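Local coordinates for protein 4-amino-4-deoxychorismate lyase (Legionella pneumophila, PDB 3LUL) that is a pyridoxal-phosphate-dependent enzyme, probably of the class IV aminotransferase fold, at residues L81-G92 with V105-Y115. Sequence-based numbering, arbitrary orientation.
Sequences LYHGGIKAILSG and VSQLIFQTFNY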
loop_
_atom_site.group_PDB
_atom_site.type_symbol
_atom_site.label_atom_id
_atom_site.label_comp_id
_atom_site.label_asym_id
_atom_site.label_seq_id
_atom_site.Cartn_x
_atom_site.Cartn_y
_atom_site.Cartn_z
ATOM N N LEU B 81 -24.367 18.773 6.470
ATOM C CA LEU B 81 -23.061 19.173 6.952
ATOM C C LEU B 81 -22.922 20.697 6.910
ATOM O O LEU B 81 -23.364 21.365 5.938
ATOM C CB LEU B 81 -21.993 18.495 6.094
ATOM C CG LEU B 81 -20.648 18.099 6.666
ATOM C CD1 LEU B 81 -20.803 17.079 7.775
ATOM C CD2 LEU B 81 -19.778 17.571 5.507
ATOM N N TYR B 82 -22.351 21.268 7.968
ATOM C CA TYR B 82 -21.961 22.673 7.957
ATOM C C TYR B 82 -20.455 22.712 8.012
ATOM O O TYR B 82 -19.817 22.991 6.993
ATOM C CB TYR B 82 -22.648 23.458 9.073
ATOM C CG TYR B 82 -22.460 24.980 9.033
ATOM C CD1 TYR B 82 -23.365 25.806 8.332
ATOM C CD2 TYR B 82 -21.421 25.595 9.735
ATOM C CE1 TYR B 82 -23.207 27.200 8.312
ATOM C CE2 TYR B 82 -21.270 27.004 9.737
ATOM C CZ TYR B 82 -22.157 27.791 9.016
ATOM O OH TYR B 82 -21.994 29.175 9.039
ATOM N N HIS B 83 -19.866 22.401 9.168
ATOM C CA HIS B 83 -18.431 22.162 9.249
ATOM C C HIS B 83 -18.203 20.652 9.303
ATOM O O HIS B 83 -18.917 19.916 9.993
ATOM C CB HIS B 83 -17.805 22.773 10.491
ATOM C CG HIS B 83 -17.952 24.258 10.601
ATOM N ND1 HIS B 83 -17.951 25.096 9.507
ATOM C CD2 HIS B 83 -18.030 25.060 11.692
ATOM C CE1 HIS B 83 -18.063 26.348 9.915
ATOM N NE2 HIS B 83 -18.104 26.355 11.236
ATOM N N GLY B 84 -17.177 20.189 8.618
ATOM C CA GLY B 84 -16.832 18.746 8.641
ATOM C C GLY B 84 -15.938 18.382 7.480
ATOM O O GLY B 84 -15.159 19.219 7.019
ATOM N N GLY B 85 -16.034 17.133 7.028
ATOM C CA GLY B 85 -15.248 16.675 5.896
ATOM C C GLY B 85 -15.994 15.837 4.903
ATOM O O GLY B 85 -17.057 15.267 5.211
ATOM N N ILE B 86 -15.426 15.762 3.690
ATOM C CA ILE B 86 -15.867 14.789 2.693
ATOM C C ILE B 86 -14.652 14.033 2.163
ATOM O O ILE B 86 -13.628 14.638 1.860
ATOM C CB ILE B 86 -16.563 15.428 1.461
ATOM C CG1 ILE B 86 -17.888 16.076 1.806
ATOM C CG2 ILE B 86 -16.829 14.353 0.379
ATOM C CD1 ILE B 86 -18.494 16.852 0.641
ATOM N N LYS B 87 -14.764 12.705 2.103
ATOM C CA LYS B 87 -13.711 11.859 1.505
ATOM C C LYS B 87 -14.218 11.330 0.176
ATOM O O LYS B 87 -15.315 10.785 0.103
ATOM C CB LYS B 87 -13.335 10.723 2.444
ATOM C CG LYS B 87 -12.092 9.943 2.009
ATOM C CD LYS B 87 -11.653 8.918 3.090
ATOM C CE LYS B 87 -10.582 7.965 2.544
ATOM N NZ LYS B 87 -9.976 7.103 3.637
ATOM N N ALA B 88 -13.449 11.540 -0.887
ATOM C CA ALA B 88 -13.745 10.974 -2.222
ATOM C C ALA B 88 -12.775 9.824 -2.429
ATOM O O ALA B 88 -11.597 9.991 -2.182
ATOM C CB ALA B 88 -13.526 11.994 -3.282
ATOM N N ILE B 89 -13.275 8.640 -2.788
ATOM C CA ILE B 89 -12.438 7.491 -3.102
ATOM C C ILE B 89 -12.704 7.084 -4.546
ATOM O O ILE B 89 -13.850 6.878 -4.903
ATOM C CB ILE B 89 -12.708 6.273 -2.177
ATOM C CG1 ILE B 89 -12.569 6.657 -0.697
ATOM C CG2 ILE B 89 -11.727 5.144 -2.492
ATOM C CD1 ILE B 89 -12.952 5.490 0.262
ATOM N N LEU B 90 -11.637 7.005 -5.354
ATOM C CA LEU B 90 -11.698 6.603 -6.772
ATOM C C LEU B 90 -11.009 5.248 -6.879
ATOM O O LEU B 90 -9.822 5.118 -6.539
ATOM C CB LEU B 90 -10.946 7.591 -7.656
ATOM C CG LEU B 90 -10.920 7.325 -9.157
ATOM C CD1 LEU B 90 -12.280 7.580 -9.761
ATOM C CD2 LEU B 90 -9.843 8.197 -9.839
ATOM N N SER B 91 -11.758 4.240 -7.307
ATOM C CA SER B 91 -11.222 2.891 -7.488
ATOM C C SER B 91 -10.926 2.647 -8.938
ATOM O O SER B 91 -11.548 3.251 -9.816
ATOM C CB SER B 91 -12.231 1.843 -7.050
ATOM O OG SER B 91 -13.336 1.789 -7.925
ATOM N N GLY B 92 -9.992 1.741 -9.193
ATOM C CA GLY B 92 -9.685 1.310 -10.568
ATOM C C GLY B 92 -10.878 0.622 -11.208
ATOM O O GLY B 92 -11.041 0.630 -12.424
ATOM N N VAL B 105 -14.076 0.969 -16.352
ATOM C CA VAL B 105 -14.895 1.986 -15.680
ATOM C C VAL B 105 -14.459 2.140 -14.217
ATOM O O VAL B 105 -14.600 1.212 -13.400
ATOM C CB VAL B 105 -16.420 1.690 -15.773
ATOM C CG1 VAL B 105 -17.245 2.810 -15.081
ATOM C CG2 VAL B 105 -16.848 1.506 -17.243
ATOM N N SER B 106 -13.894 3.296 -13.908
ATOM C CA SER B 106 -13.556 3.628 -12.533
ATOM C C SER B 106 -14.818 4.022 -11.753
ATOM O O SER B 106 -15.852 4.384 -12.328
ATOM C CB SER B 106 -12.478 4.714 -12.487
ATOM O OG SER B 106 -12.866 5.880 -13.191
ATOM N N GLN B 107 -14.730 3.910 -10.434
ATOM C CA GLN B 107 -15.874 4.084 -9.572
ATOM C C GLN B 107 -15.475 5.135 -8.555
ATOM O O GLN B 107 -14.370 5.129 -8.053
ATOM C CB GLN B 107 -16.242 2.759 -8.906
ATOM C CG GLN B 107 -16.240 1.542 -9.860
ATOM C CD GLN B 107 -17.505 1.430 -10.661
ATOM O OE1 GLN B 107 -18.598 1.437 -10.091
ATOM N NE2 GLN B 107 -17.380 1.332 -11.994
ATOM N N LEU B 108 -16.376 6.052 -8.284
ATOM C CA LEU B 108 -16.134 7.105 -7.340
ATOM C C LEU B 108 -17.201 7.026 -6.255
ATOM O O LEU B 108 -18.401 6.873 -6.576
ATOM C CB LEU B 108 -16.193 8.411 -8.096
ATOM C CG LEU B 108 -15.767 9.731 -7.498
ATOM C CD1 LEU B 108 -14.383 9.654 -6.796
ATOM C CD2 LEU B 108 -15.799 10.762 -8.614
ATOM N N ILE B 109 -16.779 7.077 -4.986
ATOM C CA ILE B 109 -17.688 7.168 -3.845
ATOM C C ILE B 109 -17.342 8.403 -3.001
ATOM O O ILE B 109 -16.170 8.690 -2.749
ATOM C CB ILE B 109 -17.673 5.890 -2.985
ATOM C CG1 ILE B 109 -18.281 4.726 -3.782
ATOM C CG2 ILE B 109 -18.421 6.086 -1.608
ATOM C CD1 ILE B 109 -18.243 3.359 -3.036
ATOM N N PHE B 110 -18.380 9.140 -2.598
ATOM C CA PHE B 110 -18.233 10.248 -1.644
ATOM C C PHE B 110 -18.886 9.932 -0.312
ATOM O O PHE B 110 -19.996 9.388 -0.262
ATOM C CB PHE B 110 -18.893 11.513 -2.175
ATOM C CG PHE B 110 -18.364 11.970 -3.491
ATOM C CD1 PHE B 110 -17.296 12.871 -3.530
ATOM C CD2 PHE B 110 -18.950 11.548 -4.690
ATOM C CE1 PHE B 110 -16.812 13.330 -4.744
ATOM C CE2 PHE B 110 -18.471 12.009 -5.905
ATOM C CZ PHE B 110 -17.411 12.904 -5.932
ATOM N N GLN B 111 -18.189 10.260 0.761
ATOM C CA GLN B 111 -18.700 10.069 2.124
ATOM C C GLN B 111 -18.385 11.283 2.984
ATOM O O GLN B 111 -17.275 11.799 2.940
ATOM C CB GLN B 111 -18.049 8.853 2.764
ATOM C CG GLN B 111 -18.548 7.532 2.189
ATOM C CD GLN B 111 -20.011 7.226 2.547
ATOM O OE1 GLN B 111 -20.897 7.177 1.673
ATOM N NE2 GLN B 111 -20.265 7.002 3.828
ATOM N N THR B 112 -19.370 11.723 3.754
ATOM C CA THR B 112 -19.192 12.853 4.654
ATOM C C THR B 112 -18.876 12.323 6.041
ATOM O O THR B 112 -19.160 11.156 6.397
ATOM C CB THR B 112 -20.437 13.772 4.754
ATOM O OG1 THR B 112 -21.541 13.057 5.341
ATOM C CG2 THR B 112 -20.832 14.284 3.416
ATOM N N PHE B 113 -18.307 13.200 6.845
ATOM C CA PHE B 113 -18.066 12.904 8.249
ATOM C C PHE B 113 -17.922 14.191 9.027
ATOM O O PHE B 113 -17.637 15.265 8.485
ATOM C CB PHE B 113 -16.824 12.028 8.423
ATOM C CG PHE B 113 -15.589 12.589 7.783
ATOM C CD1 PHE B 113 -15.311 12.338 6.438
ATOM C CD2 PHE B 113 -14.694 13.362 8.512
ATOM C CE1 PHE B 113 -14.151 12.851 5.826
ATOM C CE2 PHE B 113 -13.523 13.866 7.923
ATOM C CZ PHE B 113 -13.250 13.626 6.581
ATOM N N ASN B 114 -18.148 14.071 10.317
ATOM C CA ASN B 114 -17.958 15.160 11.252
ATOM C C ASN B 114 -16.736 14.842 12.094
ATOM O O ASN B 114 -16.507 13.678 12.443
ATOM C CB ASN B 114 -19.185 15.302 12.127
ATOM C CG ASN B 114 -20.324 15.956 11.413
ATOM O OD1 ASN B 114 -21.105 15.291 10.726
ATOM N ND2 ASN B 114 -20.418 17.268 11.539
ATOM N N TYR B 115 -15.956 15.862 12.438
ATOM C CA TYR B 115 -14.746 15.665 13.241
ATOM C C TYR B 115 -14.375 16.951 13.974
ATOM O O TYR B 115 -14.787 18.030 13.557
ATOM C CB TYR B 115 -13.590 15.225 12.344
ATOM C CG TYR B 115 -13.084 16.322 11.433
ATOM C CD1 TYR B 115 -13.731 16.621 10.248
ATOM C CD2 TYR B 115 -11.973 17.076 11.782
ATOM C CE1 TYR B 115 -13.273 17.641 9.430
ATOM C CE2 TYR B 115 -11.506 18.082 10.972
ATOM C CZ TYR B 115 -12.149 18.361 9.786
ATOM O OH TYR B 115 -11.684 19.371 8.996
HETATM O O HOH W 1 -21.864 19.805 10.375
HETATM O O HOH W 2 -17.700 18.390 12.094
#
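Strands 84-91 and 106-113 are antiparallel neighbours in the smaller sheet of a class IV aminotransferase fold, their axes 162° apart in direction. Hydrogen-bonded pairs run from Gly85-Phe113 through Lys87-Gln111 and Ile89-Ile109 to Ser91-Gln107. The bonds of the first three pairs are of similar length, the shortest being Lys87 N to Gln111 O (2.8 Å); in the last pair just the return bond, Gln107 N to Ser91 O (3.3 Å), is weak.

At the other end Phe113 folds its ring back over the opposite strand. Its CG stands between the backbone N and the carbonyl carbon (chi1 54°), which brings one ring face over Gly85; the CH-pi contact from Gly85 CA to the ring centroid measures 3.9 Å, 18° off the normal. The ring of Tyr115 meets the pair of glycines at the start of strand 84-91 differently, edge-on to Gly84 C and Gly85 N, with CE1 3.4 Å from Gly84 C. Beyond it two waters join Asn114 ND2 to His83 O, one also accepting from Tyr82 N and the other from Tyr115 N.

On the face carrying Ile86, Ala88 and Leu90, contacts are mainly apolar: Ala88 CB lies 3.8 Å from Phe110 CE1, Ile86 CG2 comes to the edge of that ring, and Leu108 CD1 reaches Leu90 CB at 4.1 Å. Among the residues of the reverse face, Ser91 OG abuts Gln107 CB at 3.2 Å while hydrogen-bonding to Asp21.

Helix 65-78 covers the face of Ile86, Ala88 and Leu90 through Trp68 on Ala88, Leu72 on Phe110 and Ile76 on Ile86. Strand 28-36 continues the sheet beside 84-91, and strand 4-6 flanks 106-113; on the reverse face Leu25 and Arg97 of the second subunit pack against Lys87 and Phe113, respectively.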